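Side-chain contacts in 1-pyrroline-5-carboxylate dehydrogenase (Thermus thermophilus, PDB 1UZB), which probably catalyses the NAD-dependent oxidation of the semialdehyde in equilibrium with 1-pyrroline-5-carboxylate to glutamate, the final step of proline breakdown: residues L108-K113 with F141-A146; A188-M193 with A217-I222; V200-I205 with R504-M509; R36-Y41 with A212-A217; A118-E123 with S132-E137. All coordinates share one frame; numbering follows the deposited sequence.

Contact 1: residues L108-K113 with F141-A146; sequences LMRRRK and FIEYYA
Two packed helices of the aldehyde dehydrogenase fold, 95-111 and 128-149, meet here, with M109 and R110 of the first helix facing I142 and E143 of the second. The contact has an apolar half and a charged half. In the buried half, I142 CD1 lies 4.1 Å from M109 CE and equally near M109 SD, so a single methyl rests on the end of the thioether. Methionine suits the place because its unbranched chain bends at the sulphur and presents that end to the isoleucine. In the less buried half, R110 reaches across to form a salt bridge. Its chain leaves the helix extended and then bends at chi3 (-66°), which brings NH1 within 2.9 Å of E143 OE2. The bond is nearly straight, with an N-H...O angle of 168°. The carboxylate lies at the edge of the guanidinium, whereas NH1 approaches OE2 from above the carboxylate plane, the two groups being tilted 46° apart. Each charge has a second mate, E9 for R110 NE and R147 for E143 OE1. Were R110 replaced by an alanine, E143 OE2 and E9 OE1 would probably both lose the arginine as partner, E143 keeping R147 at OE1. Farther in, M109 also packs against A138 and I139 of helix 128-149 and against I222 of helix 213-226, so it sits where three helices come together.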
# COMPACT_ATOMS: atom_id res chain seq x y z
N LEU A 108 22.00 17.50 -19.18
CA LEU A 108 23.03 17.96 -20.11
C LEU A 108 22.69 17.54 -21.54
O LEU A 108 22.89 18.30 -22.49
CB LEU A 108 24.40 17.42 -19.71
CG LEU A 108 24.94 17.95 -18.37
CD1 LEU A 108 26.22 17.22 -18.02
CD2 LEU A 108 25.18 19.46 -18.48
N MET A 109 22.16 16.33 -21.70
CA MET A 109 21.79 15.86 -23.03
C MET A 109 20.61 16.67 -23.56
O MET A 109 20.58 17.03 -24.74
CB MET A 109 21.42 14.37 -23.00
CG MET A 109 21.09 13.80 -24.38
SD MET A 109 20.84 12.01 -24.41
CE MET A 109 22.54 11.44 -24.32
N ARG A 110 19.66 16.97 -22.69
CA ARG A 110 18.49 17.75 -23.09
C ARG A 110 18.89 19.13 -23.60
O ARG A 110 18.30 19.64 -24.56
CB ARG A 110 17.51 17.88 -21.91
CG ARG A 110 16.18 18.50 -22.28
CD ARG A 110 15.21 18.54 -21.10
NE ARG A 110 14.80 17.22 -20.64
CZ ARG A 110 15.27 16.62 -19.55
NH1 ARG A 110 14.84 15.41 -19.21
NH2 ARG A 110 16.18 17.22 -18.79
N ARG A 111 19.90 19.73 -22.99
CA ARG A 111 20.35 21.05 -23.42
C ARG A 111 21.14 21.01 -24.73
O ARG A 111 21.38 22.05 -25.34
CB ARG A 111 21.18 21.72 -22.32
CG ARG A 111 20.33 22.13 -21.13
CD ARG A 111 21.15 22.45 -19.90
NE ARG A 111 20.28 22.74 -18.76
CZ ARG A 111 20.53 22.36 -17.51
NH1 ARG A 111 21.62 21.67 -17.22
NH2 ARG A 111 19.66 22.66 -16.56
N ARG A 112 21.55 19.82 -25.16
CA ARG A 112 22.30 19.66 -26.41
C ARG A 112 21.48 18.89 -27.45
O ARG A 112 22.02 18.36 -28.42
CB ARG A 112 23.62 18.92 -26.16
CG ARG A 112 24.62 19.71 -25.34
CD ARG A 112 25.94 18.96 -25.19
NE ARG A 112 26.60 18.73 -26.48
CZ ARG A 112 27.81 18.19 -26.61
NH1 ARG A 112 28.33 18.01 -27.82
NH2 ARG A 112 28.49 17.83 -25.54
N LYS A 113 20.16 18.86 -27.24
CA LYS A 113 19.25 18.14 -28.11
C LYS A 113 19.36 18.45 -29.60
O LYS A 113 19.53 17.53 -30.41
CB LYS A 113 17.81 18.37 -27.63
CG LYS A 113 16.75 17.56 -28.37
CD LYS A 113 15.53 17.32 -27.49
CE LYS A 113 14.94 18.62 -26.94
NZ LYS A 113 13.68 18.36 -26.20
N PHE A 141 15.69 7.01 -21.69
CA PHE A 141 16.40 5.89 -21.06
C PHE A 141 17.11 6.35 -19.79
O PHE A 141 17.04 5.68 -18.76
CB PHE A 141 17.43 5.28 -22.01
CG PHE A 141 16.86 4.29 -22.99
CD1 PHE A 141 17.20 4.37 -24.34
CD2 PHE A 141 16.02 3.26 -22.57
CE1 PHE A 141 16.72 3.43 -25.26
CE2 PHE A 141 15.54 2.32 -23.48
CZ PHE A 141 15.88 2.41 -24.83
N ILE A 142 17.78 7.49 -19.86
CA ILE A 142 18.50 8.00 -18.70
C ILE A 142 17.54 8.32 -17.55
O ILE A 142 17.76 7.91 -16.42
CB ILE A 142 19.32 9.26 -19.06
CG1 ILE A 142 20.30 8.95 -20.18
CG2 ILE A 142 20.07 9.74 -17.83
CD1 ILE A 142 21.00 10.18 -20.74
N GLU A 143 16.48 9.06 -17.86
CA GLU A 143 15.49 9.44 -16.86
C GLU A 143 14.79 8.23 -16.26
O GLU A 143 14.58 8.16 -15.04
CB GLU A 143 14.44 10.37 -17.47
CG GLU A 143 14.94 11.73 -17.93
CD GLU A 143 15.15 12.71 -16.79
OE1 GLU A 143 14.71 12.42 -15.66
OE2 GLU A 143 15.75 13.78 -17.02
N TYR A 144 14.44 7.27 -17.11
CA TYR A 144 13.75 6.07 -16.66
C TYR A 144 14.64 5.18 -15.80
O TYR A 144 14.26 4.81 -14.69
CB TYR A 144 13.23 5.27 -17.86
CG TYR A 144 12.34 4.12 -17.47
CD1 TYR A 144 10.96 4.29 -17.29
CD2 TYR A 144 12.88 2.85 -17.24
CE1 TYR A 144 10.15 3.23 -16.88
CE2 TYR A 144 12.08 1.79 -16.83
CZ TYR A 144 10.72 1.99 -16.66
OH TYR A 144 9.94 0.93 -16.26
N TYR A 145 15.81 4.82 -16.31
CA TYR A 145 16.72 3.96 -15.56
C TYR A 145 17.20 4.59 -14.25
O TYR A 145 17.43 3.88 -13.27
CB TYR A 145 17.90 3.54 -16.43
CG TYR A 145 17.53 2.64 -17.60
CD1 TYR A 145 18.26 2.66 -18.78
CD2 TYR A 145 16.43 1.77 -17.52
CE1 TYR A 145 17.92 1.85 -19.86
CE2 TYR A 145 16.08 0.95 -18.60
CZ TYR A 145 16.83 1.00 -19.77
OH TYR A 145 16.47 0.23 -20.85
N ALA A 146 17.32 5.92 -14.20
CA ALA A 146 17.75 6.58 -12.97
C ALA A 146 16.72 6.29 -11.87
O ALA A 146 17.08 6.04 -10.72
CB ALA A 146 17.86 8.08 -13.18

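Contact 2: residues A188-M193 with A217-I222; sequences AIFTGM and AKVFEI
With chi1 at 180°, the F190 ring is carried out from helix 188-199 toward V219 and F220 on helix 213-226; F220, with an unusual chi1 of -96°, swings its own ring back to meet it. The closest approach is between F190 CZ and F220 CE1, 3.6 Å apart. F190 CZ comes to the edge of the F220 ring, close to its plane, and the two side chains cross at about a right angle. Next to it, V219 meets the edge of the F190 ring: F190 CE2 lies 3.9 Å from V219 CB. The branched, compact valine fills the space beside a flat edge well. Its CG1 also reaches T191 OG1 at 3.8 Å. The segments run in broadly the same direction, their axes 43° apart and 10.9 Å at closest approach, a distance that large side chains can bridge. Both helices connect parallel strands of the sheet in beta-alpha-beta crossovers, consistent with the Rossmann-like coenzyme domain of this family. Losing this ring to an alanine is likely to leave a gap beside V219 and the F220 edge. F190 and F220 also pack on F235 of strand 233-235, which extends the aromatic cluster toward the sheet. The contact is thus held by shape and exclusion of water; the one polar side-chain atom among the touching groups, T191 OG1, bonds to V187 O, just before the helix begins.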
# COMPACT_ATOMS: atom_id res chain seq x y z
N ALA A 188 20.07 6.89 -28.92
CA ALA A 188 19.13 6.20 -28.04
C ALA A 188 19.58 4.84 -27.49
O ALA A 188 19.72 4.68 -26.28
CB ALA A 188 17.79 6.03 -28.75
N ILE A 189 19.79 3.86 -28.37
CA ILE A 189 20.19 2.53 -27.91
C ILE A 189 21.61 2.52 -27.34
O ILE A 189 21.88 1.82 -26.36
CB ILE A 189 20.01 1.50 -29.04
CG1 ILE A 189 18.52 1.40 -29.38
CG2 ILE A 189 20.55 0.14 -28.62
CD1 ILE A 189 18.21 0.45 -30.51
N PHE A 190 22.49 3.30 -27.94
CA PHE A 190 23.86 3.43 -27.46
C PHE A 190 23.79 3.87 -25.99
O PHE A 190 24.41 3.27 -25.11
CB PHE A 190 24.58 4.49 -28.30
CG PHE A 190 26.01 4.74 -27.92
CD1 PHE A 190 27.01 3.85 -28.27
CD2 PHE A 190 26.36 5.90 -27.24
CE1 PHE A 190 28.35 4.11 -27.96
CE2 PHE A 190 27.69 6.17 -26.92
CZ PHE A 190 28.69 5.27 -27.28
N THR A 191 23.01 4.91 -25.73
CA THR A 191 22.86 5.44 -24.37
C THR A 191 22.18 4.46 -23.41
O THR A 191 22.68 4.21 -22.31
CB THR A 191 22.05 6.74 -24.39
OG1 THR A 191 22.77 7.74 -25.13
CG2 THR A 191 21.82 7.25 -22.98
N GLY A 192 21.04 3.90 -23.83
CA GLY A 192 20.32 2.98 -22.97
C GLY A 192 21.12 1.76 -22.55
O GLY A 192 21.11 1.35 -21.39
N MET A 193 21.82 1.16 -23.52
CA MET A 193 22.62 -0.03 -23.26
C MET A 193 23.77 0.20 -22.29
O MET A 193 24.23 -0.73 -21.63
CB MET A 193 23.18 -0.58 -24.57
CG MET A 193 22.13 -1.04 -25.56
SD MET A 193 22.90 -1.66 -27.06
CE MET A 193 23.28 -3.26 -26.49
N ALA A 217 30.73 9.71 -29.77
CA ALA A 217 31.73 10.53 -29.09
C ALA A 217 31.04 11.70 -28.40
O ALA A 217 31.40 12.06 -27.28
CB ALA A 217 32.77 11.03 -30.08
N LYS A 218 30.05 12.30 -29.06
CA LYS A 218 29.34 13.43 -28.47
C LYS A 218 28.57 12.99 -27.23
O LYS A 218 28.42 13.77 -26.28
CB LYS A 218 28.41 14.08 -29.49
CG LYS A 218 29.16 14.78 -30.61
CD LYS A 218 28.23 15.60 -31.49
CE LYS A 218 29.01 16.37 -32.54
NZ LYS A 218 28.14 17.33 -33.28
N VAL A 219 28.07 11.76 -27.22
CA VAL A 219 27.36 11.27 -26.05
C VAL A 219 28.39 11.15 -24.92
O VAL A 219 28.10 11.47 -23.77
CB VAL A 219 26.69 9.90 -26.32
CG1 VAL A 219 26.20 9.28 -25.02
CG2 VAL A 219 25.52 10.09 -27.29
N PHE A 220 29.61 10.72 -25.24
CA PHE A 220 30.63 10.61 -24.21
C PHE A 220 31.08 11.97 -23.68
O PHE A 220 31.51 12.08 -22.54
CB PHE A 220 31.82 9.78 -24.67
CG PHE A 220 31.73 8.35 -24.24
CD1 PHE A 220 30.86 7.47 -24.88
CD2 PHE A 220 32.41 7.90 -23.11
CE1 PHE A 220 30.67 6.18 -24.41
CE2 PHE A 220 32.22 6.61 -22.62
CZ PHE A 220 31.35 5.74 -23.28
N GLU A 221 30.97 13.01 -24.51
CA GLU A 221 31.32 14.35 -24.04
C GLU A 221 30.34 14.66 -22.91
O GLU A 221 30.71 15.27 -21.91
CB GLU A 221 31.15 15.39 -25.14
CG GLU A 221 32.25 15.39 -26.19
CD GLU A 221 32.07 16.52 -27.19
OE1 GLU A 221 31.00 16.56 -27.84
OE2 GLU A 221 32.98 17.35 -27.33
N ILE A 222 29.09 14.24 -23.07
CA ILE A 222 28.07 14.47 -22.06
C ILE A 222 28.39 13.67 -20.79
O ILE A 222 28.30 14.19 -19.68
CB ILE A 222 26.67 14.09 -22.59
CG1 ILE A 222 26.26 15.08 -23.69
CG2 ILE A 222 25.65 14.11 -21.46
CD1 ILE A 222 25.01 14.69 -24.45

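Contact 3: residues V200-I205 with R504-M509; sequences VGNTVI and RLFLEM
N202 and F506 are joined by a hydrogen bond, while V200 and L507 pack as apolar partners. N202 ND2 donates to F506 O at 2.9 Å, with an N-H...O angle of 169°; it arrives in the carbonyl plane, on a lone pair, and the oxygen lies almost in the plane of the amide. With chi1 at -63°, N202 CG stands anti to its own carbonyl carbon, which sends the amide toward the 504-507 turn. Asparagine suits this buried place because its two ends do opposite jobs: ND2 also serves P197 O, and OD1 accepts from G175 N of strand 165-180.

The apolar part joins V200 and L507. L507 CD2 lies 3.7 Å from V200 CB and 3.8 Å from V200 CG2, the two side chains meeting at a slant, so that one leucine methyl rests on the valine's branch point. A beta-branched residue offers that broad flank without a long chain.

Between V200 and N202, G201 has a positive phi at which a side chain would collide with the carbonyl oxygen of V200. It is the C-prime residue of a Schellman motif ending helix 188-199, here tied to the type I turn R504-L507 that leads into strand 507-515.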
# COMPACT_ATOMS: atom_id res chain seq x y z
N VAL A 200 23.05 0.82 -11.91
CA VAL A 200 23.04 -0.04 -10.74
C VAL A 200 24.41 -0.46 -10.23
O VAL A 200 24.50 -1.35 -9.37
CB VAL A 200 22.16 -1.29 -10.98
CG1 VAL A 200 20.71 -0.88 -11.18
CG2 VAL A 200 22.67 -2.08 -12.18
N GLY A 201 25.47 0.14 -10.75
CA GLY A 201 26.79 -0.17 -10.23
C GLY A 201 27.80 -0.89 -11.10
O GLY A 201 28.91 -1.17 -10.63
N ASN A 202 27.45 -1.21 -12.34
CA ASN A 202 28.39 -1.88 -13.23
C ASN A 202 29.22 -0.82 -13.94
O ASN A 202 28.91 0.38 -13.87
CB ASN A 202 27.65 -2.70 -14.28
CG ASN A 202 26.83 -3.82 -13.68
OD1 ASN A 202 27.36 -4.86 -13.30
ND2 ASN A 202 25.52 -3.61 -13.57
N THR A 203 30.28 -1.25 -14.62
CA THR A 203 31.10 -0.33 -15.40
C THR A 203 31.06 -0.89 -16.82
O THR A 203 30.89 -2.09 -17.03
CB THR A 203 32.53 -0.21 -14.86
OG1 THR A 203 33.17 -1.49 -14.86
CG2 THR A 203 32.50 0.37 -13.45
N VAL A 204 31.23 -0.00 -17.81
CA VAL A 204 31.10 -0.40 -19.20
C VAL A 204 32.16 0.08 -20.18
O VAL A 204 32.71 1.18 -20.04
CB VAL A 204 29.71 0.08 -19.72
CG1 VAL A 204 29.62 -0.05 -21.24
CG2 VAL A 204 28.60 -0.70 -19.05
N ILE A 205 32.45 -0.77 -21.15
CA ILE A 205 33.35 -0.45 -22.25
C ILE A 205 32.38 -0.48 -23.43
O ILE A 205 31.79 -1.52 -23.73
CB ILE A 205 34.45 -1.51 -22.46
CG1 ILE A 205 35.33 -1.60 -21.21
CG2 ILE A 205 35.30 -1.13 -23.67
CD1 ILE A 205 36.40 -2.67 -21.31
N ARG A 504 17.39 -5.68 -13.71
CA ARG A 504 17.62 -6.93 -12.98
C ARG A 504 18.65 -7.80 -13.69
O ARG A 504 19.35 -8.61 -13.06
CB ARG A 504 16.30 -7.71 -12.85
CG ARG A 504 16.43 -9.04 -12.12
CD ARG A 504 16.80 -8.83 -10.67
NE ARG A 504 16.98 -10.08 -9.94
CZ ARG A 504 18.06 -10.84 -10.01
NH1 ARG A 504 18.13 -11.96 -9.30
NH2 ARG A 504 19.09 -10.49 -10.78
N LEU A 505 18.74 -7.64 -15.01
CA LEU A 505 19.67 -8.41 -15.83
C LEU A 505 21.13 -8.11 -15.50
O LEU A 505 22.02 -8.91 -15.78
CB LEU A 505 19.43 -8.11 -17.30
CG LEU A 505 18.03 -8.42 -17.84
CD1 LEU A 505 17.92 -7.89 -19.26
CD2 LEU A 505 17.78 -9.92 -17.80
N PHE A 506 21.38 -6.95 -14.90
CA PHE A 506 22.74 -6.54 -14.58
C PHE A 506 23.05 -6.59 -13.09
O PHE A 506 23.97 -5.91 -12.61
CB PHE A 506 22.97 -5.13 -15.14
CG PHE A 506 22.65 -5.03 -16.61
CD1 PHE A 506 21.38 -4.66 -17.04
CD2 PHE A 506 23.60 -5.39 -17.56
CE1 PHE A 506 21.06 -4.65 -18.40
CE2 PHE A 506 23.29 -5.39 -18.92
CZ PHE A 506 22.02 -5.02 -19.34
N LEU A 507 22.31 -7.43 -12.38
CA LEU A 507 22.47 -7.60 -10.94
C LEU A 507 22.46 -9.07 -10.55
O LEU A 507 21.89 -9.91 -11.26
CB LEU A 507 21.32 -6.92 -10.20
CG LEU A 507 21.17 -5.41 -10.34
CD1 LEU A 507 19.79 -4.98 -9.85
CD2 LEU A 507 22.27 -4.72 -9.54
N GLU A 508 23.09 -9.38 -9.43
CA GLU A 508 23.07 -10.72 -8.87
C GLU A 508 22.62 -10.53 -7.42
O GLU A 508 22.71 -9.42 -6.88
CB GLU A 508 24.42 -11.44 -9.01
CG GLU A 508 25.67 -10.72 -8.51
CD GLU A 508 26.94 -11.45 -8.94
OE1 GLU A 508 26.82 -12.56 -9.51
OE2 GLU A 508 28.05 -10.92 -8.71
N MET A 509 22.11 -11.59 -6.80
CA MET A 509 21.60 -11.49 -5.44
C MET A 509 22.42 -12.21 -4.38
O MET A 509 22.92 -13.31 -4.61
CB MET A 509 20.16 -12.03 -5.39
CG MET A 509 19.43 -11.73 -4.09
SD MET A 509 17.97 -12.77 -3.79
CE MET A 509 16.95 -12.36 -5.19

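Contact 4: residues R36-Y41 with A212-A217; sequences RHYPLY and AVVVGA
Y38 meets V214 and A217 by apolar packing alone, the aromatic side chain of strand 36-42 lying against one side of helix 213-226. A217 CB is 3.6 Å from both Y38 CB and Y38 CD2, so the small methyl nestles at the root of the tyrosine side chain. V214, one helical turn earlier, takes the far end: its CG1 lies 3.6 Å from Y38 CE1 and 3.7 Å from Y38 OH. That methyl is anti to the backbone N (chi1 174°), which turns it toward the ring. The sizes match the two ends, alanine letting the strand come close and valine packing against the outer part of the ring, near CE1 and OH.

Polar partners lie nearby. Within the strand segment, Y38 CE2 is 3.3 Å above the plane of the R36 guanidinium, displaced toward its rim, and that guanidinium forms salt bridges with E33 and E221. At the start of the helix, the carboxylate of E123 accepts from V214 N and V215 N, satisfying amides that have no earlier turn to bond to. The strand itself is held in its sheet by backbone bonds of Y38 to T67 and A69.

The chemistry is therefore mixed along the interface: burial of apolar surface makes the contact between these two segments, while the salt bridge from R36 to E221 ties the same strand to the same helix farther along.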
# COMPACT_ATOMS: atom_id res chain seq x y z
N ARG A 36 36.05 17.37 -37.69
CA ARG A 36 36.54 17.32 -36.32
C ARG A 36 37.01 15.92 -35.95
O ARG A 36 36.46 14.92 -36.43
CB ARG A 36 35.44 17.77 -35.36
CG ARG A 36 35.83 17.77 -33.90
CD ARG A 36 34.67 18.26 -33.04
NE ARG A 36 34.95 18.14 -31.61
CZ ARG A 36 34.05 18.37 -30.66
NH1 ARG A 36 32.82 18.73 -30.98
NH2 ARG A 36 34.39 18.24 -29.38
N HIS A 37 38.03 15.84 -35.10
CA HIS A 37 38.57 14.55 -34.66
C HIS A 37 38.21 14.25 -33.21
O HIS A 37 38.41 15.08 -32.33
CB HIS A 37 40.09 14.55 -34.80
CG HIS A 37 40.72 13.24 -34.45
ND1 HIS A 37 40.57 12.11 -35.23
CD2 HIS A 37 41.47 12.86 -33.39
CE1 HIS A 37 41.20 11.10 -34.67
NE2 HIS A 37 41.76 11.53 -33.55
N TYR A 38 37.68 13.05 -32.97
CA TYR A 38 37.30 12.65 -31.62
C TYR A 38 38.12 11.44 -31.16
O TYR A 38 38.10 10.40 -31.80
CB TYR A 38 35.81 12.29 -31.57
CG TYR A 38 34.88 13.33 -32.16
CD1 TYR A 38 34.75 13.48 -33.55
CD2 TYR A 38 34.13 14.17 -31.34
CE1 TYR A 38 33.90 14.43 -34.10
CE2 TYR A 38 33.28 15.14 -31.88
CZ TYR A 38 33.17 15.26 -33.26
OH TYR A 38 32.32 16.21 -33.78
N PRO A 39 38.84 11.58 -30.05
CA PRO A 39 39.66 10.47 -29.55
C PRO A 39 38.83 9.41 -28.82
O PRO A 39 37.60 9.49 -28.76
CB PRO A 39 40.64 11.15 -28.59
CG PRO A 39 40.65 12.59 -29.04
CD PRO A 39 39.20 12.83 -29.36
N LEU A 40 39.51 8.40 -28.29
CA LEU A 40 38.86 7.36 -27.51
C LEU A 40 38.67 7.98 -26.13
O LEU A 40 39.24 9.03 -25.84
CB LEU A 40 39.78 6.14 -27.36
CG LEU A 40 40.45 5.52 -28.59
CD1 LEU A 40 41.37 4.38 -28.17
CD2 LEU A 40 39.38 5.02 -29.55
N TYR A 41 37.86 7.36 -25.28
CA TYR A 41 37.67 7.87 -23.92
C TYR A 41 37.92 6.68 -23.01
O TYR A 41 37.14 5.73 -22.97
CB TYR A 41 36.26 8.41 -23.71
CG TYR A 41 36.07 9.13 -22.39
CD1 TYR A 41 36.51 10.45 -22.21
CD2 TYR A 41 35.47 8.49 -21.30
CE1 TYR A 41 36.34 11.11 -21.00
CE2 TYR A 41 35.30 9.14 -20.08
CZ TYR A 41 35.73 10.45 -19.93
OH TYR A 41 35.54 11.09 -18.73
N ALA A 212 28.45 5.27 -36.91
CA ALA A 212 27.97 6.30 -36.00
C ALA A 212 28.93 6.63 -34.86
O ALA A 212 28.51 6.93 -33.75
CB ALA A 212 26.62 5.86 -35.42
N VAL A 213 30.23 6.60 -35.15
CA VAL A 213 31.23 6.89 -34.13
C VAL A 213 31.25 8.35 -33.66
O VAL A 213 31.58 8.63 -32.51
CB VAL A 213 32.65 6.52 -34.62
CG1 VAL A 213 32.74 5.02 -34.84
CG2 VAL A 213 32.98 7.26 -35.91
N VAL A 214 30.90 9.29 -34.53
CA VAL A 214 30.92 10.69 -34.13
C VAL A 214 29.86 11.03 -33.09
O VAL A 214 30.15 11.67 -32.08
CB VAL A 214 30.76 11.64 -35.34
CG1 VAL A 214 30.64 13.08 -34.86
CG2 VAL A 214 31.95 11.50 -36.27
N VAL A 215 28.62 10.61 -33.33
CA VAL A 215 27.58 10.91 -32.37
C VAL A 215 27.83 10.17 -31.05
O VAL A 215 27.44 10.65 -29.98
CB VAL A 215 26.17 10.59 -32.92
CG1 VAL A 215 25.93 9.09 -32.93
CG2 VAL A 215 25.13 11.33 -32.10
N GLY A 216 28.48 9.01 -31.12
CA GLY A 216 28.80 8.27 -29.92
C GLY A 216 29.79 9.07 -29.09
O GLY A 216 29.72 9.10 -27.86
N ALA A 217 30.73 9.71 -29.77
CA ALA A 217 31.73 10.53 -29.09
C ALA A 217 31.04 11.70 -28.40
O ALA A 217 31.40 12.06 -27.28
CB ALA A 217 32.77 11.03 -30.08

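Contact 5: residues A118-E123 with S132-E137; sequences ATLVYE and SADVAE
L120 of helix 113-124 packs on D134 and V135 of helix 128-149; the helices follow one another through a short turn and form a helical hairpin. Along the first segment, T119 comes just before the touching residue and looks elsewhere, its OG1 bonded to K218 NZ. L120 then carries the whole contact from this segment. Its CG is anti to the carbonyl carbon (chi1 -75°) and its chain is extended beyond, which brings CD1 up to both partners. CD1 comes 3.5 Å from D134 CB and 3.6 Å from D134 CG, while L120 CD2 is 4.1 Å from D134 OD2. A leucine suits the place, since its forked end can cover an aspartate's aliphatic stem with one methyl and still border the carboxylate.

The D134 carboxylate is buried but satisfied: OD2 forms a salt bridge with K126 and OD1 accepts from A188 N, at the start of helix 188-199. The aspartate thus joins the hairpin to that helix, and L120, which also packs on P186 and V187, flanks the junction. V135 completes the apolar side, its CG2 lying 3.9 Å from L120 CD1.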
# COMPACT_ATOMS: atom_id res chain seq x y z
N ALA A 118 21.00 17.09 -35.11
CA ALA A 118 21.67 17.51 -36.34
C ALA A 118 22.81 16.56 -36.69
O ALA A 118 23.07 16.30 -37.86
CB ALA A 118 22.20 18.92 -36.18
N THR A 119 23.49 16.04 -35.67
CA THR A 119 24.59 15.12 -35.90
C THR A 119 24.05 13.82 -36.48
O THR A 119 24.68 13.21 -37.34
CB THR A 119 25.39 14.86 -34.61
OG1 THR A 119 25.84 16.10 -34.06
CG2 THR A 119 26.60 13.99 -34.90
N LEU A 120 22.87 13.40 -36.02
CA LEU A 120 22.25 12.18 -36.54
C LEU A 120 21.84 12.37 -38.00
O LEU A 120 21.97 11.47 -38.82
CB LEU A 120 21.00 11.82 -35.71
CG LEU A 120 21.25 11.23 -34.33
CD1 LEU A 120 19.92 11.11 -33.60
CD2 LEU A 120 21.92 9.87 -34.46
N VAL A 121 21.32 13.56 -38.30
CA VAL A 121 20.90 13.87 -39.66
C VAL A 121 22.08 13.68 -40.62
O VAL A 121 21.96 12.99 -41.63
CB VAL A 121 20.40 15.34 -39.76
CG1 VAL A 121 20.21 15.73 -41.22
CG2 VAL A 121 19.10 15.49 -38.99
N TYR A 122 23.21 14.28 -40.28
CA TYR A 122 24.40 14.18 -41.13
C TYR A 122 25.17 12.88 -41.08
O TYR A 122 25.66 12.42 -42.12
CB TYR A 122 25.36 15.34 -40.82
CG TYR A 122 24.86 16.68 -41.31
CD1 TYR A 122 24.61 17.72 -40.43
CD2 TYR A 122 24.62 16.89 -42.67
CE1 TYR A 122 24.13 18.95 -40.88
CE2 TYR A 122 24.15 18.11 -43.14
CZ TYR A 122 23.90 19.13 -42.23
OH TYR A 122 23.43 20.34 -42.69
N GLU A 123 25.29 12.26 -39.91
CA GLU A 123 26.07 11.03 -39.81
C GLU A 123 25.37 9.74 -40.23
O GLU A 123 26.01 8.85 -40.82
CB GLU A 123 26.65 10.84 -38.41
CG GLU A 123 27.75 9.77 -38.40
CD GLU A 123 28.44 9.60 -37.05
OE1 GLU A 123 29.59 9.10 -37.05
OE2 GLU A 123 27.84 9.94 -36.01
N SER A 132 14.96 13.61 -33.96
CA SER A 132 14.43 14.09 -32.69
C SER A 132 13.91 12.93 -31.83
O SER A 132 14.11 12.91 -30.62
CB SER A 132 13.31 15.11 -32.93
OG SER A 132 12.83 15.63 -31.70
N ALA A 133 13.25 11.96 -32.46
CA ALA A 133 12.74 10.82 -31.72
C ALA A 133 13.87 10.01 -31.09
O ALA A 133 13.74 9.51 -29.97
CB ALA A 133 11.91 9.92 -32.64
N ASP A 134 14.98 9.90 -31.81
CA ASP A 134 16.16 9.16 -31.37
C ASP A 134 16.72 9.80 -30.09
O ASP A 134 16.87 9.14 -29.07
CB ASP A 134 17.20 9.17 -32.49
CG ASP A 134 18.36 8.21 -32.26
OD1 ASP A 134 18.88 8.15 -31.12
OD2 ASP A 134 18.77 7.54 -33.23
N VAL A 135 17.01 11.10 -30.15
CA VAL A 135 17.56 11.79 -28.99
C VAL A 135 16.57 11.79 -27.82
O VAL A 135 16.98 11.64 -26.66
CB VAL A 135 17.96 13.23 -29.35
CG1 VAL A 135 18.49 13.95 -28.12
CG2 VAL A 135 19.03 13.21 -30.45
N ALA A 136 15.29 11.96 -28.11
CA ALA A 136 14.27 11.96 -27.07
C ALA A 136 14.26 10.62 -26.33
O ALA A 136 14.13 10.58 -25.11
CB ALA A 136 12.90 12.24 -27.67
N GLU A 137 14.42 9.53 -27.08
CA GLU A 137 14.45 8.20 -26.49
C GLU A 137 15.68 8.03 -25.60
O GLU A 137 15.60 7.40 -24.55
CB GLU A 137 14.46 7.13 -27.59
CG GLU A 137 14.36 5.70 -27.07
CD GLU A 137 14.42 4.67 -28.17
OE1 GLU A 137 13.78 4.87 -29.22
OE2 GLU A 137 15.11 3.65 -27.99

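Contacts 2, 3, 4 and 5 are buried, whereas contact 1 is only partly so and is the one with a salt bridge between its segments. Contacts 2 and 4 both use helix 213-226, with A217 in both segments but touching across only contact 4; helix 128-149 likewise serves contacts 1 and 5. Contacts 2, 4 and 5 rest on apolar packing, while contact 3, about 27 Å from contact 5 between centres, adds a side-chain to backbone hydrogen bond to its apolar packing. Further polar ties run between contacts: R112 to E221 links 1 with 2, R36 to E221 links 2 with 4, and E123 links 5 with 4.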